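Local coordinates for protein receptor-type adenylate cyclase GRESAG 4.1 (Trypanosoma brucei, PDB 1FX2) that converts ATP to cyclic AMP and diphosphate through its class III adenylyl cyclase catalytic domain and may act as a receptor for an unknown ligand, at residues Pro122-Tyr125 with Ser126-Asn130. Residues are numbered along the deposited sequence; the frame is centred on the assembly and turned at random.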
loop_
_atom_site.group_PDB
_atom_site.type_symbol
_atom_site.label_atom_id
_atom_site.label_comp_id
_atom_site.label_asym_id
_atom_site.label_seq_id
_atom_site.Cartn_x
_atom_site.Cartn_y
_atom_site.Cartn_z
ATOM N N PRO A 122 -33.097 -1.421 -5.735
ATOM C CA PRO A 122 -32.924 -0.196 -6.533
ATOM C C PRO A 122 -32.670 1.032 -5.731
ATOM O O PRO A 122 -31.868 1.870 -6.211
ATOM C CB PRO A 122 -34.276 -0.071 -7.288
ATOM C CG PRO A 122 -34.661 -1.497 -7.477
ATOM C CD PRO A 122 -34.306 -2.173 -6.145
ATOM N N GLU A 123 -33.209 1.139 -4.504
ATOM C CA GLU A 123 -32.952 2.377 -3.725
ATOM C C GLU A 123 -31.478 2.403 -3.271
ATOM O O GLU A 123 -30.788 3.460 -3.368
ATOM C CB GLU A 123 -33.886 2.409 -2.491
ATOM C CG GLU A 123 -35.326 2.536 -3.049
ATOM C CD GLU A 123 -35.960 3.922 -2.886
ATOM O OE1 GLU A 123 -37.218 4.004 -2.995
ATOM O OE2 GLU A 123 -35.218 4.922 -2.656
ATOM N N VAL A 124 -30.914 1.258 -2.932
ATOM C CA VAL A 124 -29.506 1.183 -2.537
ATOM C C VAL A 124 -28.675 1.390 -3.782
ATOM O O VAL A 124 -27.677 2.166 -3.752
ATOM C CB VAL A 124 -29.220 -0.275 -1.993
ATOM C CG1 VAL A 124 -27.730 -0.495 -1.707
ATOM C CG2 VAL A 124 -30.004 -0.439 -0.663
ATOM N N TYR A 125 -28.958 0.645 -4.851
ATOM C CA TYR A 125 -28.130 0.736 -6.068
ATOM C C TYR A 125 -28.052 2.156 -6.605
ATOM O O TYR A 125 -26.926 2.603 -6.931
ATOM C CB TYR A 125 -28.804 -0.166 -7.133
ATOM C CG TYR A 125 -28.000 -0.212 -8.448
ATOM C CD1 TYR A 125 -27.023 -1.169 -8.628
ATOM C CD2 TYR A 125 -28.230 0.714 -9.433
ATOM C CE1 TYR A 125 -26.261 -1.235 -9.827
ATOM C CE2 TYR A 125 -27.438 0.699 -10.624
ATOM C CZ TYR A 125 -26.475 -0.300 -10.780
ATOM O OH TYR A 125 -25.694 -0.352 -11.909
ATOM N N SER A 126 -29.161 2.865 -6.748
ATOM C CA SER A 126 -29.080 4.204 -7.360
ATOM C C SER A 126 -28.273 5.210 -6.564
ATOM O O SER A 126 -27.768 6.157 -7.157
ATOM C CB SER A 126 -30.497 4.731 -7.614
ATOM O OG SER A 126 -31.227 4.913 -6.418
ATOM N N ARG A 127 -28.081 5.008 -5.255
ATOM C CA ARG A 127 -27.291 5.974 -4.499
ATOM C C ARG A 127 -25.850 5.714 -4.700
ATOM O O ARG A 127 -25.020 6.559 -4.342
ATOM C CB ARG A 127 -27.514 5.816 -2.972
ATOM C CG ARG A 127 -28.857 6.240 -2.523
ATOM C CD ARG A 127 -29.011 5.769 -1.001
ATOM N NE ARG A 127 -30.414 5.663 -0.698
ATOM C CZ ARG A 127 -31.043 4.623 -0.162
ATOM N NH1 ARG A 127 -30.439 3.479 0.210
ATOM N NH2 ARG A 127 -32.341 4.720 -0.092
ATOM N N LEU A 128 -25.512 4.545 -5.325
ATOM C CA LEU A 128 -24.100 4.139 -5.434
ATOM C C LEU A 128 -23.616 3.978 -6.872
ATOM O O LEU A 128 -22.389 4.095 -7.062
ATOM C CB LEU A 128 -23.888 2.744 -4.749
ATOM C CG LEU A 128 -24.209 2.816 -3.259
ATOM C CD1 LEU A 128 -24.167 1.377 -2.680
ATOM C CD2 LEU A 128 -23.161 3.660 -2.534
ATOM N N TRP A 129 -24.516 3.713 -7.818
ATOM C CA TRP A 129 -24.101 3.335 -9.179
ATOM C C TRP A 129 -25.084 3.870 -10.152
ATOM O O TRP A 129 -26.306 3.900 -9.922
ATOM C CB TRP A 129 -24.071 1.764 -9.313
ATOM C CG TRP A 129 -23.014 1.080 -8.443
ATOM C CD1 TRP A 129 -23.223 0.476 -7.234
ATOM C CD2 TRP A 129 -21.626 0.967 -8.739
ATOM N NE1 TRP A 129 -22.002 0.067 -6.735
ATOM C CE2 TRP A 129 -21.012 0.315 -7.674
ATOM C CE3 TRP A 129 -20.863 1.330 -9.854
ATOM C CZ2 TRP A 129 -19.631 -0.053 -7.699
ATOM C CZ3 TRP A 129 -19.493 0.996 -9.861
ATOM C CH2 TRP A 129 -18.918 0.299 -8.817
ATOM N N ASN A 130 -24.535 4.325 -11.283
ATOM C CA ASN A 130 -25.375 4.887 -12.359
ATOM C C ASN A 130 -24.513 5.159 -13.590
ATOM O O ASN A 130 -23.554 5.957 -13.526
ATOM C CB ASN A 130 -25.925 6.285 -11.892
ATOM C CG ASN A 130 -26.799 6.999 -12.946
ATOM O OD1 ASN A 130 -27.544 6.391 -13.707
ATOM N ND2 ASN A 130 -26.652 8.349 -12.996
HETATM O O HOH W 1 -32.058 5.823 -4.184
#
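Two backbone amides grip Tyr125 O where the short helix 122-128 runs out: Trp129 N, 2.8 Å away and nearly along the C=O axis, and Leu128 N, 2.9 Å away and well above the carbonyl plane. Arg127 N meets Val124 O by the three-residue step that Leu128 N makes to Tyr125 O, so such bonds mix in this last turn with the four-residue ones of Ser126 N to Pro122 O and Trp129 N to Tyr125 O. With CG opposite the backbone N and beside the carbonyl carbon (chi1 -177°), the phenol of Tyr125 lies where Trp129 CB covers one face, 3.8 Å from the ring centroid, in a CH-pi contact displaced toward the CZ rim. The indole extends beyond the phenol, its five-membered ring only obliquely related to it. On the outer side, Arg127, extended from CG to NE, lays its guanidinium against the preceding turn, with Glu123 O over its centre, 3.4 Å from CZ. Glu123 OE2 reaches only a long 3.9 Å from Arg127 NH2, well out of the guanidinium plane, an attraction of charges without a directed N-H. A water donates to Glu123 O. Val124 CG1 and Leu128 CD1 lie side by side at 4.1 Å. Trp129 and Asn130 line a pocket holding dithiothreitol, probably from the crystallisation liquor, away from the predicted magnesium site; Arg133 and Arg222 make cation-pi contacts with the indole. Tyr125 OH bonds Asp96 and Arg133, and Arg100 makes a cation-pi contact with its ring, joining the turn to helix 94-109 and, through Arg133, to the start of strand 134-141.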